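Local coordinates for kinase-associated protein B (Bacillus cereus, PDB 1Y71) that is of unknown function but may associate with a kinase, and joins an SH3-like sheet to a pair of C-terminal helices, at residues Y35-L40 / T74-Q79; G11-G16 / I24-N29; Y18-Y23 / V42-V47. One frame throughout, in Å; residues are numbered along the deposited sequence.

Contact 1: Y35-L40 / T74-Q79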
loop_
_atom_site.group_PDB
_atom_site.type_symbol
_atom_site.label_atom_id
_atom_site.label_comp_id
_atom_site.label_asym_id
_atom_site.label_seq_id
_atom_site.Cartn_x
_atom_site.Cartn_y
_atom_site.Cartn_z
ATOM N N TYR B 35 18.673 -5.714 6.821
ATOM C CA TYR B 35 18.138 -4.959 5.707
ATOM C C TYR B 35 17.604 -3.651 6.218
ATOM O O TYR B 35 17.019 -3.604 7.293
ATOM C CB TYR B 35 17.007 -5.741 5.038
ATOM C CG TYR B 35 17.513 -7.003 4.397
ATOM C CD1 TYR B 35 18.061 -6.968 3.115
ATOM C CD2 TYR B 35 17.475 -8.234 5.086
ATOM C CE1 TYR B 35 18.560 -8.097 2.521
ATOM C CE2 TYR B 35 17.979 -9.387 4.492
ATOM C CZ TYR B 35 18.517 -9.305 3.198
ATOM O OH TYR B 35 19.020 -10.425 2.569
ATOM N N VAL B 36 17.787 -2.597 5.422
ATOM C CA VAL B 36 17.101 -1.353 5.657
ATOM C C VAL B 36 15.745 -1.535 4.968
ATOM O O VAL B 36 15.686 -1.903 3.780
ATOM C CB VAL B 36 17.870 -0.108 5.102
ATOM C CG1 VAL B 36 17.124 1.138 5.444
ATOM C CG2 VAL B 36 19.302 -0.040 5.714
ATOM N N VAL B 37 14.671 -1.318 5.734
ATOM C CA VAL B 37 13.295 -1.481 5.242
ATOM C C VAL B 37 12.578 -0.134 5.330
ATOM O O VAL B 37 12.546 0.495 6.407
ATOM C CB VAL B 37 12.548 -2.603 6.071
ATOM C CG1 VAL B 37 11.048 -2.712 5.712
ATOM C CG2 VAL B 37 13.251 -3.972 5.891
ATOM N N LYS B 38 12.018 0.306 4.201
ATOM C CA LYS B 38 11.157 1.473 4.160
ATOM C C LYS B 38 9.736 1.031 4.471
ATOM O O LYS B 38 9.126 0.261 3.713
ATOM C CB LYS B 38 11.245 2.155 2.788
ATOM C CG LYS B 38 10.451 3.474 2.604
ATOM C CD LYS B 38 10.104 3.696 1.102
ATOM C CE LYS B 38 11.176 4.362 0.253
ATOM N NZ LYS B 38 10.867 4.201 -1.260
ATOM N N VAL B 39 9.194 1.558 5.563
ATOM C CA VAL B 39 7.879 1.134 6.066
ATOM C C VAL B 39 6.761 1.661 5.156
ATOM O O VAL B 39 6.690 2.862 4.842
ATOM C CB VAL B 39 7.651 1.599 7.528
ATOM C CG1 VAL B 39 6.212 1.326 8.005
ATOM C CG2 VAL B 39 8.633 0.948 8.448
ATOM N N LEU B 40 5.883 0.752 4.733
ATOM C CA LEU B 40 4.719 1.141 3.922
ATOM C C LEU B 40 3.361 0.944 4.598
ATOM O O LEU B 40 2.378 1.636 4.267
ATOM C CB LEU B 40 4.736 0.396 2.584
ATOM C CG LEU B 40 5.970 0.640 1.727
ATOM C CD1 LEU B 40 6.001 -0.349 0.533
ATOM C CD2 LEU B 40 6.129 2.120 1.235
ATOM N N THR B 74 14.213 1.717 8.589
ATOM C CA THR B 74 14.750 1.153 9.815
ATOM C C THR B 74 15.533 -0.105 9.459
ATOM O O THR B 74 15.175 -0.835 8.548
ATOM C CB THR B 74 13.650 0.931 10.922
ATOM O OG1 THR B 74 13.086 -0.373 10.830
ATOM C CG2 THR B 74 12.523 1.955 10.808
ATOM N N ASN B 75 16.640 -0.295 10.156
ATOM C CA ASN B 75 17.441 -1.502 10.063
ATOM C C ASN B 75 16.798 -2.689 10.774
ATOM O O ASN B 75 16.444 -2.601 11.951
ATOM C CB ASN B 75 18.827 -1.246 10.635
ATOM C CG ASN B 75 19.774 -2.390 10.367
ATOM O OD1 ASN B 75 19.827 -2.909 9.243
ATOM N ND2 ASN B 75 20.552 -2.772 11.370
ATOM N N ILE B 76 16.646 -3.795 10.045
ATOM C CA ILE B 76 15.996 -4.997 10.588
ATOM C C ILE B 76 16.865 -6.209 10.335
ATOM O O ILE B 76 17.261 -6.452 9.191
ATOM C CB ILE B 76 14.535 -5.174 10.009
ATOM C CG1 ILE B 76 13.689 -3.951 10.350
ATOM C CG2 ILE B 76 13.825 -6.451 10.552
ATOM C CD1 ILE B 76 12.311 -3.986 9.774
ATOM N N PRO B 77 17.129 -7.012 11.393
ATOM C CA PRO B 77 17.954 -8.211 11.213
ATOM C C PRO B 77 17.289 -9.128 10.184
ATOM O O PRO B 77 16.048 -9.220 10.142
ATOM C CB PRO B 77 17.957 -8.863 12.608
ATOM C CG PRO B 77 17.556 -7.791 13.553
ATOM C CD PRO B 77 16.640 -6.884 12.780
ATOM N N GLU B 78 18.107 -9.807 9.391
ATOM C CA GLU B 78 17.630 -10.596 8.252
ATOM C C GLU B 78 16.660 -11.741 8.612
ATOM O O GLU B 78 15.827 -12.127 7.792
ATOM C CB GLU B 78 18.802 -11.094 7.390
ATOM C CG GLU B 78 19.591 -12.237 8.022
ATOM C CD GLU B 78 20.982 -12.478 7.391
ATOM O OE1 GLU B 78 21.362 -11.774 6.418
ATOM O OE2 GLU B 78 21.702 -13.388 7.900
ATOM N N GLN B 79 16.751 -12.250 9.834
ATOM C CA GLN B 79 15.899 -13.362 10.302
ATOM C C GLN B 79 14.463 -12.900 10.494
ATOM O O GLN B 79 13.531 -13.720 10.526
ATOM C CB GLN B 79 16.362 -13.887 11.674
ATOM C CG GLN B 79 17.865 -13.776 11.924
ATOM C CD GLN B 79 18.230 -12.634 12.851
ATOM O OE1 GLN B 79 17.748 -12.551 13.983
ATOM N NE2 GLN B 79 19.108 -11.770 12.389
#
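Tyr35 and Ile76 pair through both backbone bonds of an antiparallel ladder that joins strand 34-42 to strand 73-77, at one edge of the chain's SH3-like sheet. Tyr35 N gives its hydrogen to Ile76 O at 2.9 Å, and Ile76 N returns one to Tyr35 O at 2.8 Å. The next hydrogen-bonded pair, Val37 with Thr74, makes the same double link: Val37 N lies 2.9 Å from Thr74 O, and Thr74 N lies 3.0 Å from Val37 O. Between these pairs, the Val36 CA hydrogen leans on Thr74 O. The short strand segments run 127° apart, a marked twist. Tyr35 has the most surface buried here. It lies on the face that also carries Val37, Thr74 and Ile76; CG is anti to the carbonyl carbon (chi1 -66°), and CE2 meets Glu78 CB at 3.5 Å, where the chain enters a 3-10 turn. Phe8 receives the far end of this tyrosine: its N bonds to the hydroxyl and its ring packs edge-to-face. On the other face, Asn75 OD1 is held by Arg31 and Ser34. Ile76 crosses Val37 at a slant, its CD1 4.0 Å from Val37 CB.

Contact 2: G11-G16 / I24-N29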
loop_
_atom_site.group_PDB
_atom_site.type_symbol
_atom_site.label_atom_id
_atom_site.label_comp_id
_atom_site.label_asym_id
_atom_site.label_seq_id
_atom_site.Cartn_x
_atom_site.Cartn_y
_atom_site.Cartn_z
ATOM N N GLY B 11 14.180 -3.165 -3.582
ATOM C CA GLY B 11 12.890 -3.028 -4.222
ATOM C C GLY B 11 11.946 -4.125 -3.765
ATOM O O GLY B 11 10.742 -4.038 -3.958
ATOM N N GLU B 12 12.487 -5.170 -3.154
ATOM C CA GLU B 12 11.636 -6.292 -2.751
ATOM C C GLU B 12 10.641 -5.882 -1.667
ATOM O O GLU B 12 11.024 -5.252 -0.678
ATOM C CB GLU B 12 12.498 -7.469 -2.318
ATOM C CG GLU B 12 11.720 -8.647 -1.753
ATOM C CD GLU B 12 12.476 -9.958 -1.898
ATOM O OE1 GLU B 12 11.898 -10.989 -1.520
ATOM O OE2 GLU B 12 13.631 -9.959 -2.390
ATOM N N ILE B 13 9.373 -6.249 -1.858
ATOM C CA ILE B 13 8.328 -6.065 -0.838
ATOM C C ILE B 13 8.399 -7.184 0.195
ATOM O O ILE B 13 8.420 -8.374 -0.160
ATOM C CB ILE B 13 6.905 -5.981 -1.449
ATOM C CG1 ILE B 13 6.869 -4.913 -2.546
ATOM C CG2 ILE B 13 5.875 -5.666 -0.360
ATOM C CD1 ILE B 13 7.373 -3.517 -2.063
ATOM N N VAL B 14 8.468 -6.795 1.470
ATOM C CA VAL B 14 8.704 -7.749 2.573
ATOM C C VAL B 14 7.861 -7.385 3.795
ATOM O O VAL B 14 7.248 -6.343 3.820
ATOM C CB VAL B 14 10.196 -7.750 2.974
ATOM C CG1 VAL B 14 11.088 -8.262 1.794
ATOM C CG2 VAL B 14 10.624 -6.325 3.454
ATOM N N THR B 15 7.780 -8.284 4.776
ATOM C CA THR B 15 7.311 -7.934 6.096
ATOM C C THR B 15 8.573 -7.861 6.971
ATOM O O THR B 15 9.589 -8.514 6.666
ATOM C CB THR B 15 6.336 -9.001 6.686
ATOM O OG1 THR B 15 7.007 -10.252 6.716
ATOM C CG2 THR B 15 5.047 -9.174 5.838
ATOM N N GLY B 16 8.518 -7.054 8.035
ATOM C CA GLY B 16 9.633 -6.879 8.966
ATOM C C GLY B 16 9.077 -6.751 10.376
ATOM O O GLY B 16 8.039 -6.101 10.607
ATOM N N ILE B 24 4.716 -4.048 6.771
ATOM C CA ILE B 24 5.011 -4.310 5.354
ATOM C C ILE B 24 5.882 -3.167 4.904
ATOM O O ILE B 24 5.613 -1.984 5.228
ATOM C CB ILE B 24 3.712 -4.402 4.513
ATOM C CG1 ILE B 24 2.939 -5.641 4.959
ATOM C CG2 ILE B 24 3.999 -4.315 2.973
ATOM C CD1 ILE B 24 1.446 -5.618 4.655
ATOM N N GLY B 25 6.928 -3.496 4.159
ATOM C CA GLY B 25 7.849 -2.456 3.672
ATOM C C GLY B 25 8.600 -2.843 2.427
ATOM O O GLY B 25 8.338 -3.871 1.808
ATOM N N GLU B 26 9.542 -2.000 2.057
ATOM C CA GLU B 26 10.335 -2.241 0.867
ATOM C C GLU B 26 11.824 -2.275 1.230
ATOM O O GLU B 26 12.300 -1.411 1.961
ATOM C CB GLU B 26 10.016 -1.147 -0.172
ATOM C CG GLU B 26 10.784 -1.285 -1.460
ATOM C CD GLU B 26 10.723 -0.044 -2.309
ATOM O OE1 GLU B 26 10.217 1.009 -1.846
ATOM O OE2 GLU B 26 11.211 -0.130 -3.451
ATOM N N VAL B 27 12.540 -3.296 0.783
ATOM C CA VAL B 27 13.983 -3.349 1.015
ATOM C C VAL B 27 14.639 -2.213 0.222
ATOM O O VAL B 27 14.442 -2.111 -0.988
ATOM C CB VAL B 27 14.573 -4.730 0.639
ATOM C CG1 VAL B 27 16.123 -4.722 0.688
ATOM C CG2 VAL B 27 13.989 -5.826 1.560
ATOM N N THR B 28 15.362 -1.335 0.911
ATOM C CA THR B 28 16.061 -0.235 0.235
ATOM C C THR B 28 17.600 -0.331 0.317
ATOM O O THR B 28 18.307 0.388 -0.388
ATOM C CB THR B 28 15.591 1.159 0.717
ATOM O OG1 THR B 28 15.972 1.348 2.073
ATOM C CG2 THR B 28 14.056 1.319 0.599
ATOM N N ASN B 29 18.110 -1.209 1.168
ATOM C CA ASN B 29 19.560 -1.450 1.245
ATOM C C ASN B 29 19.803 -2.741 2.026
ATOM O O ASN B 29 19.008 -3.113 2.897
ATOM C CB ASN B 29 20.286 -0.253 1.906
ATOM C CG ASN B 29 21.797 -0.173 1.571
ATOM O OD1 ASN B 29 22.263 -0.616 0.507
ATOM N ND2 ASN B 29 22.562 0.427 2.486
#
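Val14 and Val27 meet methyl to methyl, their side chains crossing at about a right angle. Val27 CG2 touches both branches of its partner, Val14 CG1 at 3.8 Å and Val14 CG2 at 3.9 Å. With CG1 of Val14 anti to the carbonyl carbon (chi1 -64°), CG2 falls between backbone N and carbonyl carbon, where it also rests on Gly25 O. Gly25, paired with Val14, contributes only backbone on this face. Ile13 lies on the other face; its CG2 meets Ile24 CG2 at 4.1 Å, while CD1 bends round to Glu26 CB at 4.0 Å. These residues belong to the beta hairpin of strands 13-18 and 21-31, whose backbones are tied by Val14 and Gly25 in both directions and, nearer the open end, by Val27 N to Glu12 O and a nearly straight bond of 2.8 Å from Gly11 N to Val27 O (176°). Glu26 is extended throughout, with CG anti to the backbone N. Its chain passes beside Gly11, CG at 3.7 Å from Gly11 O and OE2 at 3.4 Å from Gly11 CA. OE2 also comes close to OE2 of Glu26 in the second subunit, a pairing of like charges that would be expected to raise the pKa of one carboxylate; OE1 has a long, weak ion pair with Lys38.

Contact 3: Y18-Y23 / V42-V47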
loop_
_atom_site.group_PDB
_atom_site.type_symbol
_atom_site.label_atom_id
_atom_site.label_comp_id
_atom_site.label_asym_id
_atom_site.label_seq_id
_atom_site.Cartn_x
_atom_site.Cartn_y
_atom_site.Cartn_z
ATOM N N TYR B 18 9.997 -5.391 14.081
ATOM C CA TYR B 18 10.884 -4.435 14.716
ATOM C C TYR B 18 10.250 -4.006 16.027
ATOM O O TYR B 18 9.125 -3.479 16.028
ATOM C CB TYR B 18 11.065 -3.194 13.828
ATOM C CG TYR B 18 11.992 -2.153 14.418
ATOM C CD1 TYR B 18 13.392 -2.274 14.287
ATOM C CD2 TYR B 18 11.480 -1.050 15.113
ATOM C CE1 TYR B 18 14.257 -1.328 14.841
ATOM C CE2 TYR B 18 12.326 -0.095 15.658
ATOM C CZ TYR B 18 13.707 -0.232 15.522
ATOM O OH TYR B 18 14.555 0.726 16.047
ATOM N N LYS B 19 10.972 -4.248 17.124
ATOM C CA LYS B 19 10.530 -3.870 18.480
ATOM C C LYS B 19 9.106 -4.293 18.765
ATOM O O LYS B 19 8.306 -3.515 19.331
ATOM C CB LYS B 19 10.724 -2.363 18.707
ATOM C CG LYS B 19 12.212 -1.965 18.550
ATOM C CD LYS B 19 12.634 -0.979 19.593
ATOM C CE LYS B 19 14.128 -1.186 19.950
ATOM N NZ LYS B 19 14.950 -0.589 18.882
ATOM N N THR B 20 8.826 -5.542 18.389
ATOM C CA THR B 20 7.526 -6.230 18.569
ATOM C C THR B 20 6.418 -5.785 17.602
ATOM O O THR B 20 5.322 -6.371 17.602
ATOM C CB THR B 20 6.965 -6.172 20.047
ATOM O OG1 THR B 20 6.330 -4.898 20.306
ATOM C CG2 THR B 20 8.050 -6.457 21.092
ATOM N N GLY B 21 6.701 -4.762 16.800
ATOM C CA GLY B 21 5.760 -4.325 15.779
ATOM C C GLY B 21 6.020 -5.189 14.544
ATOM O O GLY B 21 7.085 -5.780 14.405
ATOM N N LYS B 22 5.044 -5.276 13.663
ATOM C CA LYS B 22 5.235 -5.967 12.382
ATOM C C LYS B 22 4.714 -5.086 11.270
ATOM O O LYS B 22 3.597 -4.544 11.374
ATOM C CB LYS B 22 4.516 -7.326 12.362
ATOM C CG LYS B 22 4.941 -8.162 11.155
ATOM C CD LYS B 22 4.343 -9.626 11.199
ATOM C CE LYS B 22 5.024 -10.516 10.172
ATOM N NZ LYS B 22 4.443 -11.903 10.244
ATOM N N TYR B 23 5.524 -4.950 10.212
ATOM C CA TYR B 23 5.282 -3.998 9.126
ATOM C C TYR B 23 5.407 -4.632 7.744
ATOM O O TYR B 23 6.124 -5.613 7.556
ATOM C CB TYR B 23 6.320 -2.822 9.227
ATOM C CG TYR B 23 6.290 -2.147 10.589
ATOM C CD1 TYR B 23 5.403 -1.124 10.843
ATOM C CD2 TYR B 23 7.066 -2.628 11.659
ATOM C CE1 TYR B 23 5.336 -0.529 12.102
ATOM C CE2 TYR B 23 7.001 -2.046 12.915
ATOM C CZ TYR B 23 6.145 -0.992 13.132
ATOM O OH TYR B 23 6.050 -0.407 14.378
ATOM N N VAL B 42 1.365 -0.991 8.404
ATOM C CA VAL B 42 1.442 -1.652 9.700
ATOM C C VAL B 42 0.552 -2.899 9.751
ATOM O O VAL B 42 -0.631 -2.822 9.477
ATOM C CB VAL B 42 1.037 -0.713 10.857
ATOM C CG1 VAL B 42 1.310 -1.413 12.245
ATOM C CG2 VAL B 42 1.776 0.638 10.755
ATOM N N LEU B 43 1.143 -4.037 10.115
ATOM C CA LEU B 43 0.404 -5.285 10.346
ATOM C C LEU B 43 0.141 -5.543 11.833
ATOM O O LEU B 43 -0.919 -6.088 12.208
ATOM C CB LEU B 43 1.159 -6.507 9.770
ATOM C CG LEU B 43 1.228 -6.682 8.262
ATOM C CD1 LEU B 43 2.137 -7.870 7.916
ATOM C CD2 LEU B 43 -0.155 -6.824 7.618
ATOM N N LYS B 44 1.104 -5.181 12.671
ATOM C CA LYS B 44 0.926 -5.361 14.112
ATOM C C LYS B 44 1.519 -4.182 14.832
ATOM O O LYS B 44 2.680 -3.821 14.586
ATOM C CB LYS B 44 1.558 -6.680 14.598
ATOM C CG LYS B 44 1.542 -6.823 16.131
ATOM C CD LYS B 44 2.439 -7.974 16.542
ATOM C CE LYS B 44 2.218 -8.352 17.998
ATOM N NZ LYS B 44 3.349 -7.925 18.872
ATOM N N HIS B 45 0.697 -3.541 15.658
ATOM C CA HIS B 45 1.140 -2.404 16.453
ATOM C C HIS B 45 1.978 -2.940 17.608
ATOM O O HIS B 45 1.665 -4.014 18.158
ATOM C CB HIS B 45 -0.052 -1.540 16.914
ATOM C CG HIS B 45 0.349 -0.190 17.423
ATOM N ND1 HIS B 45 0.780 0.016 18.719
ATOM C CD2 HIS B 45 0.405 1.017 16.811
ATOM C CE1 HIS B 45 1.063 1.296 18.889
ATOM N NE2 HIS B 45 0.860 1.924 17.742
ATOM N N PRO B 46 3.095 -2.260 17.917
ATOM C CA PRO B 46 3.992 -2.794 18.949
ATOM C C PRO B 46 3.381 -2.829 20.355
ATOM O O PRO B 46 2.460 -2.057 20.685
ATOM C CB PRO B 46 5.160 -1.811 18.949
ATOM C CG PRO B 46 4.571 -0.539 18.377
ATOM C CD PRO B 46 3.664 -1.045 17.291
ATOM N N VAL B 47 3.945 -3.715 21.157
ATOM C CA VAL B 47 3.541 -3.898 22.540
ATOM C C VAL B 47 3.967 -2.656 23.319
ATOM O O VAL B 47 4.987 -2.045 23.007
ATOM C CB VAL B 47 4.197 -5.189 23.119
ATOM C CG1 VAL B 47 3.611 -5.539 24.475
ATOM C CG2 VAL B 47 3.882 -6.342 22.245
#
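Lys22 O takes two backbone hydrogens, from Leu43 N at 2.8 Å and Lys44 N at 2.9 Å, which defines a classic beta bulge: both residues face Lys22, and both donors reach its oxygen from the same face of the carbonyl plane. Lys22 N completes the pairing with Lys44 O. Beside the bulge, the CB atoms of Lys22 and Lys44 touch at 3.8 Å. The Lys44 chain then continues past Thr20 O, bends at chi4 (-107°) and delivers NZ in the plane of the Thr20 carbonyl, 2.8 Å from Thr20 O. Thr20 is thus gripped twice, because its OG1 accepts from Val47 N at 2.8 Å. The same hydroxyl donates to Lys19 O, a bond of 2.6 Å, which, with the Val47 bond, would hold its rotation. Both threonine groups are presented by the type I' turn from Tyr18 to Gly21, closed by reciprocal backbone bonds between those two residues. On the other face, Tyr23 and Val42 lie side by side, pointing the same way, with CE1 on CG2 at 4.0 Å. Farther out, the Tyr23 hydroxyl is bonded to Leu68 N, and it passes Pro46 CD at 3.8 Å. Helix 91-104 covers Val42, while His45, directed away from the hairpin, enters between the two C-terminal helices. Its NE2 is hydrogen-bonded to Tyr128 OH, and Pro46 CD sits over one face of its ring, offset toward the rim.

Contacts 1 and 2 lie within one antiparallel sheet; contact 3 starts from it, on strand 21-31, and passes into the loop after strand 34-42. Contact 2 is the buried one, built mainly of aliphatic side chains and regular backbone bonds, with the charge of Glu26 at the second subunit; contact 1, toward an outermost strand, is partly buried. These two adjoin, Leu40 N lying 2.8 Å from Ile24 O in a probable hydrogen bond, and both reach the second subunit. No other chain of the assembly touches contact 3. Although nearest the chain's centre, it mixes buried residues with an exposed turn, and there side-chain polar groups take over part of the bonding. Val39 CG1 packs on Tyr23 CD1, joining contacts 1 and 3.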